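Local structure of protein toll (Drosophila melanogaster, 4LXR) at residues I459-N463 with D464-T468; L475-Y479 with N480-S484; T376-S379 with G380-S384. The protein is a Toll-like receptor that binds cleaved Spätzle through its leucine-rich-repeat ectodomain, the part modelled here, and signals in dorsal-ventral patterning and antifungal immunity. All coordinates share one frame; numbering follows the deposited sequence.

Contact 1 (I459-N463 with D464-T468); sequences IFVYN and DWKNT
Trp465 and Tyr462 lie side by side and point the same way, but their rings do not stack: the planes stand 53° apart. Instead Tyr462 CB sits over the face of the indole, 4.0 Å from the centroid of the six-membered ring of Trp465, a CH-pi contact. Tyr462 CD1 follows it onto the same ring, 3.7 Å from Trp465 CH2. The indole swings back over residues 460-462 because its CG stands anti to the carbonyl carbon (chi1 -57°), and the far corner, Trp465 CZ3, comes within 3.5 Å of Phe460 O. Were Trp465 an alanine, Tyr462 CB and CD1 would probably lose the surface they rest on, and a gap would be likely to open over residues 460-462. Asn463 and Asn467 cross at about a right angle one turn apart. Asn467 ND2 donates to Asn463 OD1 at 2.9 Å; the acceptor lies in the amide plane of Asn467, whereas the donor stands above that of Asn463. Lys466 CG brushes Val461 CG1, and its ammonium bonds Glu488 O while water 1 ties Lys466 NZ to Val461 O. Asn463 O takes two backbone N-H groups, from Lys466 and Asn467, as the chain winds up. All this belongs to the short helix 463-467, on the variable, non-strand side of LRR 13 in the leucine-rich-repeat solenoid.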
ATOM      1  N   ILE A 459      19.003 -15.284   6.085  1.00 31.81           N
ATOM      2  CA  ILE A 459      19.264 -15.572   7.490  1.00 36.53           C
ATOM      3  C   ILE A 459      20.208 -14.558   8.115  1.00 31.58           C
ATOM      4  O   ILE A 459      20.485 -14.614   9.305  1.00 43.05           O
ATOM      5  CB  ILE A 459      19.870 -16.989   7.685  1.00 44.08           C
ATOM      6  CG1 ILE A 459      21.194 -17.116   6.941  1.00 40.03           C
ATOM      7  CG2 ILE A 459      18.914 -18.052   7.202  1.00 40.46           C
ATOM      8  CD1 ILE A 459      21.921 -18.404   7.242  1.00 51.30           C
ATOM      9  N   PHE A 460      20.694 -13.620   7.318  1.00 35.27           N
ATOM     10  CA  PHE A 460      21.819 -12.803   7.752  1.00 44.99           C
ATOM     11  C   PHE A 460      21.765 -11.404   7.158  1.00 42.38           C
ATOM     12  O   PHE A 460      21.436 -11.237   5.979  1.00 39.37           O
ATOM     13  CB  PHE A 460      23.104 -13.516   7.319  1.00 46.14           C
ATOM     14  CG  PHE A 460      24.361 -12.745   7.571  1.00 43.07           C
ATOM     15  CD1 PHE A 460      24.809 -12.521   8.864  1.00 49.83           C
ATOM     16  CD2 PHE A 460      25.134 -12.304   6.509  1.00 40.66           C
ATOM     17  CE1 PHE A 460      25.993 -11.832   9.100  1.00 53.67           C
ATOM     18  CE2 PHE A 460      26.315 -11.618   6.730  1.00 48.12           C
ATOM     19  CZ  PHE A 460      26.748 -11.382   8.034  1.00 55.28           C
ATOM     20  N   VAL A 461      22.100 -10.405   7.971  1.00 38.37           N
ATOM     21  CA  VAL A 461      22.262  -9.038   7.484  1.00 44.48           C
ATOM     22  C   VAL A 461      23.663  -8.858   6.894  1.00 45.75           C
ATOM     23  O   VAL A 461      24.630  -8.713   7.631  1.00 43.55           O
ATOM     24  CB  VAL A 461      22.063  -8.016   8.619  1.00 38.66           C
ATOM     25  CG1 VAL A 461      22.243  -6.621   8.095  1.00 33.54           C
ATOM     26  CG2 VAL A 461      20.688  -8.188   9.254  1.00 40.21           C
ATOM     27  N   TYR A 462      23.762  -8.869   5.566  1.00 39.47           N
ATOM     28  CA  TYR A 462      25.055  -8.825   4.868  1.00 33.51           C
ATOM     29  C   TYR A 462      25.847  -7.530   5.038  1.00 32.84           C
ATOM     30  O   TYR A 462      25.289  -6.487   5.358  1.00 47.28           O
ATOM     31  CB  TYR A 462      24.871  -9.151   3.371  1.00 31.27           C
ATOM     32  CG  TYR A 462      24.668 -10.624   3.132  1.00 36.46           C
ATOM     33  CD1 TYR A 462      23.463 -11.242   3.464  1.00 36.25           C
ATOM     34  CD2 TYR A 462      25.689 -11.409   2.603  1.00 38.91           C
ATOM     35  CE1 TYR A 462      23.280 -12.605   3.269  1.00 42.50           C
ATOM     36  CE2 TYR A 462      25.509 -12.770   2.387  1.00 43.12           C
ATOM     37  CZ  TYR A 462      24.306 -13.362   2.728  1.00 45.06           C
ATOM     38  OH  TYR A 462      24.131 -14.712   2.523  1.00 50.27           O
ATOM     39  N   ASN A 463      27.151  -7.611   4.799  1.00 36.58           N
ATOM     40  CA  ASN A 463      28.068  -6.490   5.017  1.00 44.45           C
ATOM     41  C   ASN A 463      27.800  -5.272   4.140  1.00 49.12           C
ATOM     42  O   ASN A 463      27.803  -4.136   4.623  1.00 51.22           O
ATOM     43  CB  ASN A 463      29.521  -6.941   4.836  1.00 46.69           C
ATOM     44  CG  ASN A 463      30.503  -5.784   4.905  1.00 52.91           C
ATOM     45  OD1 ASN A 463      30.875  -5.333   5.987  1.00 51.45           O
ATOM     46  ND2 ASN A 463      30.928  -5.296   3.744  1.00 55.29           N
ATOM     47  N   ASP A 464      27.579  -5.504   2.850  1.00 47.42           N
ATOM     48  CA  ASP A 464      27.377  -4.397   1.924  1.00 45.52           C
ATOM     49  C   ASP A 464      26.123  -3.596   2.249  1.00 44.18           C
ATOM     50  O   ASP A 464      26.084  -2.393   1.996  1.00 47.18           O
ATOM     51  CB  ASP A 464      27.352  -4.874   0.467  1.00 44.62           C
ATOM     52  CG  ASP A 464      26.431  -6.058   0.256  1.00 43.34           C
ATOM     53  OD1 ASP A 464      26.538  -7.045   1.024  1.00 43.35           O
ATOM     54  OD2 ASP A 464      25.605  -5.998  -0.681  1.00 39.75           O
ATOM     55  N   TRP A 465      25.110  -4.251   2.818  1.00 42.79           N
ATOM     56  CA  TRP A 465      23.855  -3.557   3.130  1.00 40.90           C
ATOM     57  C   TRP A 465      24.095  -2.522   4.220  1.00 43.31           C
ATOM     58  O   TRP A 465      23.416  -1.493   4.281  1.00 46.20           O
ATOM     59  CB  TRP A 465      22.750  -4.533   3.565  1.00 39.55           C
ATOM     60  CG  TRP A 465      22.432  -5.620   2.561  1.00 36.60           C
ATOM     61  CD1 TRP A 465      22.793  -5.657   1.246  1.00 32.43           C
ATOM     62  CD2 TRP A 465      21.694  -6.826   2.808  1.00 31.12           C
ATOM     63  NE1 TRP A 465      22.337  -6.814   0.661  1.00 36.45           N
ATOM     64  CE2 TRP A 465      21.656  -7.547   1.599  1.00 34.54           C
ATOM     65  CE3 TRP A 465      21.069  -7.367   3.935  1.00 32.42           C
ATOM     66  CZ2 TRP A 465      21.018  -8.784   1.484  1.00 31.49           C
ATOM     67  CZ3 TRP A 465      20.441  -8.600   3.824  1.00 30.67           C
ATOM     68  CH2 TRP A 465      20.415  -9.291   2.606  1.00 31.39           C
ATOM     69  N   LYS A 466      25.070  -2.794   5.083  1.00 39.08           N
ATOM     70  CA  LYS A 466      25.364  -1.896   6.194  1.00 42.39           C
ATOM     71  C   LYS A 466      26.400  -0.849   5.811  1.00 44.75           C
ATOM     72  O   LYS A 466      26.324   0.301   6.245  1.00 51.50           O
ATOM     73  CB  LYS A 466      25.883  -2.681   7.407  1.00 40.88           C
ATOM     74  CG  LYS A 466      24.878  -3.602   8.085  1.00 41.70           C
ATOM     75  CD  LYS A 466      25.528  -4.314   9.273  1.00 47.52           C
ATOM     76  CE  LYS A 466      26.708  -5.160   8.804  1.00 46.27           C
ATOM     77  NZ  LYS A 466      27.254  -6.061   9.839  1.00 40.97           N
ATOM     78  N   ASN A 467      27.383  -1.254   5.014  1.00 46.92           N
ATOM     79  CA  ASN A 467      28.592  -0.450   4.866  1.00 52.23           C
ATOM     80  C   ASN A 467      28.872   0.060   3.461  1.00 54.52           C
ATOM     81  O   ASN A 467      29.674   0.977   3.288  1.00 59.29           O
ATOM     82  CB  ASN A 467      29.800  -1.228   5.383  1.00 48.59           C
ATOM     83  CG  ASN A 467      29.673  -1.581   6.851  1.00 51.12           C
ATOM     84  OD1 ASN A 467      29.319  -0.736   7.678  1.00 51.81           O
ATOM     85  ND2 ASN A 467      29.953  -2.838   7.183  1.00 44.11           N
ATOM     86  N   THR A 468      28.211  -0.516   2.464  1.00 42.81           N
ATOM     87  CA  THR A 468      28.483  -0.134   1.086  1.00 42.07           C
ATOM     88  C   THR A 468      27.332   0.693   0.524  1.00 45.41           C
ATOM     89  O   THR A 468      27.543   1.615  -0.252  1.00 48.84           O
ATOM     90  CB  THR A 468      28.744  -1.371   0.198  1.00 52.19           C
ATOM     91  OG1 THR A 468      29.786  -2.167   0.773  1.00 54.99           O
ATOM     92  CG2 THR A 468      29.159  -0.951  -1.205  1.00 57.30           C
TER
HETATM   93  O   HOH W   1      25.235  -8.151  10.171  1.00 44.92           O
HETATM   94  O   HOH W   2      30.076  -6.942   8.335  1.00 54.36           O

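Contact 2 (L475-Y479 with N480-S484); sequences LDLSY and NNISS. With NAG (2-acetamido-2-deoxy-beta-D-glucopyranose), chain M; NAG (2-acetamido-2-deoxy-beta-D-glucopyranose), chain E.
Asn480 turns its amide back under the chain and donates from ND2 to Leu477 O at 2.9 Å (N-H...O 152°). The donor stands well above the carbonyl plane, with a C=O...N angle of only 96°. A chi1 of -80° sets the amide beside the backbone N of Asn480 and inward, where ND2 also bonds Leu453 O and OD1 takes Ile458 N, so both ends of this buried group are satisfied. Leu477 O in turn receives Asn505 from the next repeat. Beside it the packing is apolar: Leu477 CD1 meets Ile482 CD1 at 4.1 Å, the two side chains crossing at about a right angle. Just before the bend, Asp476 OD1 accepts from Ser478 N at 3.0 Å, an Asx turn, and also from Ser478 OG; Arg454 salt-bridges its other oxygen.

The outer side is looser and lies beside sugar. Asn481 points away and carries an N-linked GlcNAc on ND2. Tyr479 stacks with His504, and one face of its ring, toward the rim, receives the acetamide methyl C8 of another GlcNAc, 3.4 Å from Tyr479 CE1. Asn480 is the inward asparagine of the LxxLxLxxN consensus, whose amide joins successive turns of a leucine-rich-repeat solenoid.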
ATOM      1  N   LEU A 475      14.952  -1.085   3.218  1.00 43.65           N
ATOM      2  CA  LEU A 475      15.489  -2.439   3.219  1.00 44.34           C
ATOM      3  C   LEU A 475      14.482  -3.398   3.854  1.00 42.57           C
ATOM      4  O   LEU A 475      14.425  -3.530   5.074  1.00 44.61           O
ATOM      5  CB  LEU A 475      16.822  -2.482   3.976  1.00 41.49           C
ATOM      6  CG  LEU A 475      17.450  -3.859   4.183  1.00 35.62           C
ATOM      7  CD1 LEU A 475      17.738  -4.552   2.858  1.00 35.09           C
ATOM      8  CD2 LEU A 475      18.720  -3.754   5.021  1.00 38.02           C
ATOM      9  N   ASP A 476      13.692  -4.073   3.025  1.00 40.11           N
ATOM     10  CA  ASP A 476      12.638  -4.942   3.537  1.00 37.27           C
ATOM     11  C   ASP A 476      13.113  -6.371   3.712  1.00 38.15           C
ATOM     12  O   ASP A 476      13.240  -7.111   2.733  1.00 35.02           O
ATOM     13  CB  ASP A 476      11.408  -4.915   2.630  1.00 32.80           C
ATOM     14  CG  ASP A 476      10.181  -5.489   3.302  1.00 36.27           C
ATOM     15  OD1 ASP A 476      10.331  -6.282   4.265  1.00 38.38           O
ATOM     16  OD2 ASP A 476       9.065  -5.141   2.882  1.00 39.21           O
ATOM     17  N   LEU A 477      13.358  -6.765   4.964  1.00 32.82           N
ATOM     18  CA  LEU A 477      13.795  -8.123   5.249  1.00 31.87           C
ATOM     19  C   LEU A 477      12.711  -8.953   5.935  1.00 36.42           C
ATOM     20  O   LEU A 477      12.997 -10.013   6.484  1.00 33.06           O
ATOM     21  CB  LEU A 477      15.067  -8.115   6.092  1.00 37.20           C
ATOM     22  CG  LEU A 477      16.349  -7.648   5.408  1.00 36.65           C
ATOM     23  CD1 LEU A 477      17.465  -7.519   6.426  1.00 31.91           C
ATOM     24  CD2 LEU A 477      16.746  -8.613   4.310  1.00 35.83           C
ATOM     25  N   SER A 478      11.470  -8.478   5.890  1.00 31.70           N
ATOM     26  CA  SER A 478      10.385  -9.140   6.601  1.00 32.40           C
ATOM     27  C   SER A 478      10.092 -10.517   6.038  1.00 32.88           C
ATOM     28  O   SER A 478      10.311 -10.763   4.851  1.00 29.77           O
ATOM     29  CB  SER A 478       9.102  -8.293   6.603  1.00 36.59           C
ATOM     30  OG  SER A 478       8.499  -8.241   5.317  1.00 39.44           O
ATOM     31  N   TYR A 479       9.598 -11.405   6.901  1.00 33.19           N
ATOM     32  CA  TYR A 479       9.176 -12.748   6.504  1.00 35.30           C
ATOM     33  C   TYR A 479      10.351 -13.552   5.963  1.00 30.99           C
ATOM     34  O   TYR A 479      10.195 -14.399   5.078  1.00 36.03           O
ATOM     35  CB  TYR A 479       8.026 -12.694   5.476  1.00 35.37           C
ATOM     36  CG  TYR A 479       6.700 -12.244   6.053  1.00 41.93           C
ATOM     37  CD1 TYR A 479       5.860 -13.147   6.698  1.00 33.08           C
ATOM     38  CD2 TYR A 479       6.285 -10.918   5.950  1.00 45.66           C
ATOM     39  CE1 TYR A 479       4.643 -12.739   7.228  1.00 34.92           C
ATOM     40  CE2 TYR A 479       5.066 -10.500   6.476  1.00 40.59           C
ATOM     41  CZ  TYR A 479       4.250 -11.418   7.108  1.00 40.88           C
ATOM     42  OH  TYR A 479       3.043 -11.014   7.633  1.00 44.99           O
ATOM     43  N   ASN A 480      11.533 -13.259   6.483  1.00 35.79           N
ATOM     44  CA  ASN A 480      12.710 -14.061   6.181  1.00 42.67           C
ATOM     45  C   ASN A 480      13.048 -15.004   7.340  1.00 41.61           C
ATOM     46  O   ASN A 480      12.159 -15.369   8.111  1.00 42.78           O
ATOM     47  CB  ASN A 480      13.882 -13.173   5.767  1.00 41.88           C
ATOM     48  CG  ASN A 480      13.779 -12.733   4.318  1.00 34.08           C
ATOM     49  OD1 ASN A 480      14.246 -13.428   3.434  1.00 26.66           O
ATOM     50  ND2 ASN A 480      13.152 -11.586   4.072  1.00 29.40           N
ATOM     51  N   ASN A 481      14.309 -15.408   7.462  1.00 38.47           N
ATOM     52  CA  ASN A 481      14.653 -16.459   8.414  1.00 42.65           C
ATOM     53  C   ASN A 481      15.775 -16.075   9.378  1.00 38.95           C
ATOM     54  O   ASN A 481      16.488 -16.946   9.887  1.00 35.92           O
ATOM     55  CB  ASN A 481      15.011 -17.756   7.673  1.00 55.56           C
ATOM     56  CG  ASN A 481      14.091 -18.915   8.038  1.00 76.89           C
ATOM     57  OD1 ASN A 481      14.259 -19.544   9.086  1.00 83.42           O
ATOM     58  ND2 ASN A 481      13.112 -19.198   7.173  1.00 88.42           N
ATOM     59  N   ILE A 482      15.937 -14.775   9.617  1.00 34.10           N
ATOM     60  CA  ILE A 482      16.924 -14.296  10.576  1.00 35.44           C
ATOM     61  C   ILE A 482      16.547 -14.851  11.952  1.00 38.89           C
ATOM     62  O   ILE A 482      15.387 -14.792  12.344  1.00 43.27           O
ATOM     63  CB  ILE A 482      16.958 -12.766  10.580  1.00 38.52           C
ATOM     64  CG1 ILE A 482      17.266 -12.253   9.162  1.00 38.73           C
ATOM     65  CG2 ILE A 482      17.956 -12.233  11.623  1.00 34.02           C
ATOM     66  CD1 ILE A 482      17.064 -10.755   8.984  1.00 36.29           C
ATOM     67  N   SER A 483      17.502 -15.431  12.669  1.00 36.75           N
ATOM     68  CA  SER A 483      17.161 -16.082  13.936  1.00 43.24           C
ATOM     69  C   SER A 483      17.690 -15.368  15.187  1.00 39.18           C
ATOM     70  O   SER A 483      17.290 -15.689  16.303  1.00 40.82           O
ATOM     71  CB  SER A 483      17.591 -17.555  13.923  1.00 38.13           C
ATOM     72  OG  SER A 483      18.990 -17.650  13.751  1.00 40.62           O
ATOM     73  N   SER A 484      18.581 -14.398  15.011  1.00 40.58           N
ATOM     74  CA  SER A 484      19.111 -13.661  16.152  1.00 46.42           C
ATOM     75  C   SER A 484      19.791 -12.365  15.723  1.00 46.83           C
ATOM     76  O   SER A 484      20.230 -12.239  14.576  1.00 45.14           O
ATOM     77  CB  SER A 484      20.091 -14.523  16.954  1.00 48.94           C
ATOM     78  OG  SER A 484      21.270 -14.757  16.208  1.00 49.41           O
TER
HETATM   79  C1  NAG M2018      13.132 -20.591   6.779  1.00 75.00           C
HETATM   80  C2  NAG M2018      11.925 -21.494   6.441  1.00 84.85           C
HETATM   81  C3  NAG M2018      12.224 -22.429   5.256  1.00 88.36           C
HETATM   82  C4  NAG M2018      13.585 -23.113   5.380  1.00 82.60           C
HETATM   83  C5  NAG M2018      14.654 -22.151   5.894  1.00 73.32           C
HETATM   84  C6  NAG M2018      15.920 -22.167   5.070  1.00 64.52           C
HETATM   85  C7  NAG M2018      10.230 -22.203   8.070  1.00 95.87           C
HETATM   86  C8  NAG M2018       9.944 -23.040   9.283  1.00 96.26           C
HETATM   87  N2  NAG M2018      11.482 -22.254   7.605  1.00 91.16           N
HETATM   88  O3  NAG M2018      12.117 -21.728   4.020  1.00 92.54           O
HETATM   89  O4  NAG M2018      13.499 -24.250   6.233  1.00 85.71           O
HETATM   90  O5  NAG M2018      14.152 -20.814   5.846  1.00 78.30           O
HETATM   91  O6  NAG M2018      16.986 -21.528   5.757  1.00 62.73           O
HETATM   92  O7  NAG M2018       9.364 -21.514   7.537  1.00 96.62           O
HETATM   93  C1  NAG E   1       5.555 -15.684   0.611  1.00 39.48           C
HETATM   94  C2  NAG E   1       4.081 -15.297   0.840  1.00 43.61           C
HETATM   95  C3  NAG E   1       3.156 -16.448   0.444  1.00 46.04           C
HETATM   96  C4  NAG E   1       3.466 -16.936  -0.967  1.00 53.97           C
HETATM   97  C5  NAG E   1       4.945 -17.297  -1.055  1.00 55.72           C
HETATM   98  C6  NAG E   1       5.369 -17.778  -2.424  1.00 57.04           C
HETATM   99  C7  NAG E   1       3.727 -13.642   2.628  1.00 54.00           C
HETATM  100  C8  NAG E   1       3.480 -13.442   4.093  1.00 51.57           C
HETATM  101  N2  NAG E   1       3.845 -14.913   2.223  1.00 53.50           N
HETATM  102  O3  NAG E   1       1.811 -15.999   0.550  1.00 39.84           O
HETATM  103  O4  NAG E   1       2.706 -18.103  -1.261  1.00 59.39           O
HETATM  104  O5  NAG E   1       5.733 -16.138  -0.750  1.00 50.88           O
HETATM  105  O6  NAG E   1       5.184 -16.770  -3.408  1.00 62.52           O
HETATM  106  O7  NAG E   1       3.817 -12.698   1.849  1.00 54.90           O

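Contact 3 (T376-S379 with G380-S384); sequences TGIS and GDIFS
In LRR 10 the chain leaves the short strand 377-378, on the side of the solenoid away from the main parallel strands, and curls into a tight bend in which residues 378 and 379 meet 381-383. Ile378 reaches into this bend with its CG2 branch. That methyl lies 3.5 Å from Phe383 CE2, oblique to the ring, and 3.8 Å from Ile382 CG2. Ile378 crosses both partners at about a right angle, and its CG2 touches both. Ile382 CG2 in turn sits over the centre of one face of the Phe383 ring, 3.7 Å above its plane. With CG placed beside its backbone N (chi1 -57°), Phe383 brings its ring back toward Ile378. Ile378 also packs on Met394 and Phe407, and Ile382 on Phe359, which ties the bend to the repeats before and after.

The polar half of the contact belongs to Ser379. Its OG lies between the backbone N and the carbonyl carbon (chi1 71°), facing the N-H groups of Asp381 and Ile382. From there it accepts two weak bonds, from Ile382 N at 3.3 Å and from Asp381 N at 3.4 Å, while its stronger partner is Asp356. Water 3 closes the loop by donating to Ser379 O and accepting from Phe383 N at 2.7 Å. Residues Asp381 to Ser384 themselves form a type I beta turn, with Asp381 O receiving both N and OG of Ser384. A serine accepting, weakly, the first N-H groups of a turn, with isoleucine and phenylalanine directed inward, belongs to the variable half of this leucine-rich repeat.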
ATOM      1  N   THR A 376      13.738 -18.889 -12.141  1.00 30.50           N
ATOM      2  CA  THR A 376      14.432 -19.565 -11.050  1.00 27.01           C
ATOM      3  C   THR A 376      15.825 -19.026 -10.779  1.00 25.75           C
ATOM      4  O   THR A 376      16.428 -19.390  -9.797  1.00 26.20           O
ATOM      5  CB  THR A 376      14.598 -21.057 -11.314  1.00 31.15           C
ATOM      6  OG1 THR A 376      15.157 -21.240 -12.619  1.00 31.55           O
ATOM      7  CG2 THR A 376      13.278 -21.787 -11.204  1.00 28.74           C
ATOM      8  N   GLY A 377      16.337 -18.163 -11.643  1.00 30.69           N
ATOM      9  CA  GLY A 377      17.696 -17.699 -11.475  1.00 25.94           C
ATOM     10  C   GLY A 377      17.931 -16.351 -12.106  1.00 33.39           C
ATOM     11  O   GLY A 377      17.115 -15.860 -12.888  1.00 24.83           O
ATOM     12  N   ILE A 378      19.035 -15.723 -11.728  1.00 25.74           N
ATOM     13  CA  ILE A 378      19.497 -14.530 -12.416  1.00 25.60           C
ATOM     14  C   ILE A 378      20.919 -14.851 -12.798  1.00 34.91           C
ATOM     15  O   ILE A 378      21.740 -15.199 -11.929  1.00 28.54           O
ATOM     16  CB  ILE A 378      19.472 -13.276 -11.529  1.00 30.03           C
ATOM     17  CG1 ILE A 378      18.108 -13.115 -10.867  1.00 28.12           C
ATOM     18  CG2 ILE A 378      19.819 -12.035 -12.354  1.00 24.95           C
ATOM     19  CD1 ILE A 378      17.940 -11.793 -10.139  1.00 23.83           C
ATOM     20  N   SER A 379      21.209 -14.791 -14.091  1.00 27.15           N
ATOM     21  CA  SER A 379      22.512 -15.231 -14.562  1.00 36.28           C
ATOM     22  C   SER A 379      23.460 -14.045 -14.577  1.00 36.93           C
ATOM     23  O   SER A 379      23.038 -12.902 -14.383  1.00 27.93           O
ATOM     24  CB  SER A 379      22.418 -15.868 -15.957  1.00 34.74           C
ATOM     25  OG  SER A 379      22.154 -14.894 -16.958  1.00 28.68           O
ATOM     26  N   GLY A 380      24.739 -14.328 -14.804  1.00 31.78           N
ATOM     27  CA  GLY A 380      25.738 -13.283 -14.879  1.00 34.40           C
ATOM     28  C   GLY A 380      25.651 -12.399 -16.110  1.00 37.67           C
ATOM     29  O   GLY A 380      26.243 -11.326 -16.126  1.00 46.20           O
ATOM     30  N   ASP A 381      24.906 -12.829 -17.131  1.00 37.51           N
ATOM     31  CA  ASP A 381      24.847 -12.094 -18.402  1.00 35.76           C
ATOM     32  C   ASP A 381      23.550 -11.347 -18.681  1.00 37.60           C
ATOM     33  O   ASP A 381      23.547 -10.386 -19.453  1.00 38.04           O
ATOM     34  CB  ASP A 381      25.108 -13.035 -19.585  1.00 47.10           C
ATOM     35  CG  ASP A 381      26.575 -13.385 -19.746  1.00 53.15           C
ATOM     36  OD1 ASP A 381      27.425 -12.732 -19.108  1.00 50.04           O
ATOM     37  OD2 ASP A 381      26.873 -14.308 -20.531  1.00 64.81           O
ATOM     38  N   ILE A 382      22.454 -11.793 -18.077  1.00 32.03           N
ATOM     39  CA  ILE A 382      21.135 -11.302 -18.450  1.00 32.71           C
ATOM     40  C   ILE A 382      21.003  -9.778 -18.389  1.00 36.79           C
ATOM     41  O   ILE A 382      20.410  -9.181 -19.288  1.00 37.58           O
ATOM     42  CB  ILE A 382      19.993 -12.010 -17.649  1.00 27.60           C
ATOM     43  CG1 ILE A 382      18.619 -11.530 -18.126  1.00 25.99           C
ATOM     44  CG2 ILE A 382      20.142 -11.791 -16.159  1.00 27.11           C
ATOM     45  CD1 ILE A 382      18.263 -11.990 -19.527  1.00 33.15           C
ATOM     46  N   PHE A 383      21.580  -9.147 -17.363  1.00 29.34           N
ATOM     47  CA  PHE A 383      21.430  -7.692 -17.181  1.00 27.50           C
ATOM     48  C   PHE A 383      22.736  -6.935 -17.421  1.00 32.43           C
ATOM     49  O   PHE A 383      22.843  -5.764 -17.065  1.00 29.75           O
ATOM     50  CB  PHE A 383      20.955  -7.357 -15.755  1.00 27.02           C
ATOM     51  CG  PHE A 383      19.668  -8.024 -15.353  1.00 32.60           C
ATOM     52  CD1 PHE A 383      18.614  -8.156 -16.250  1.00 24.68           C
ATOM     53  CD2 PHE A 383      19.510  -8.514 -14.064  1.00 28.72           C
ATOM     54  CE1 PHE A 383      17.433  -8.762 -15.862  1.00 26.75           C
ATOM     55  CE2 PHE A 383      18.334  -9.125 -13.674  1.00 27.95           C
ATOM     56  CZ  PHE A 383      17.291  -9.250 -14.568  1.00 26.04           C
ATOM     57  N   SER A 384      23.724  -7.596 -18.022  1.00 35.31           N
ATOM     58  CA  SER A 384      25.081  -7.056 -18.067  1.00 35.36           C
ATOM     59  C   SER A 384      25.221  -5.827 -18.952  1.00 42.35           C
ATOM     60  O   SER A 384      26.237  -5.137 -18.893  1.00 52.65           O
ATOM     61  CB  SER A 384      26.080  -8.125 -18.510  1.00 35.13           C
ATOM     62  OG  SER A 384      25.892  -8.430 -19.881  1.00 45.44           O
TER
HETATM   63  O   HOH W   3      22.935 -10.075 -15.238  1.00 38.14           O

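How the contacts relate
All three contacts lie in the leucine-rich-repeat ectodomain, in the order contact 3 (LRR 10), contact 1 (LRR 13) and contact 2 (LRR 14). Contacts 1 and 2 are neighbours, their centres 12 Å apart, and they pack directly: Trp465 CZ3 on Leu477 CD2 at 3.7 Å, and Ile459 against Ile482, with Ile459 C 3.9 Å from Ile482 CG1. Helix 463-467 thus packs from the variable side against the consensus segment that follows it. Contact 3 stands apart, its centre 22 Å from that of contact 1 and 24 Å from that of contact 2. Glycan touches contact 2 directly; the Phe460 side chain in contact 1 is about 10 Å from a bound GlcNAc.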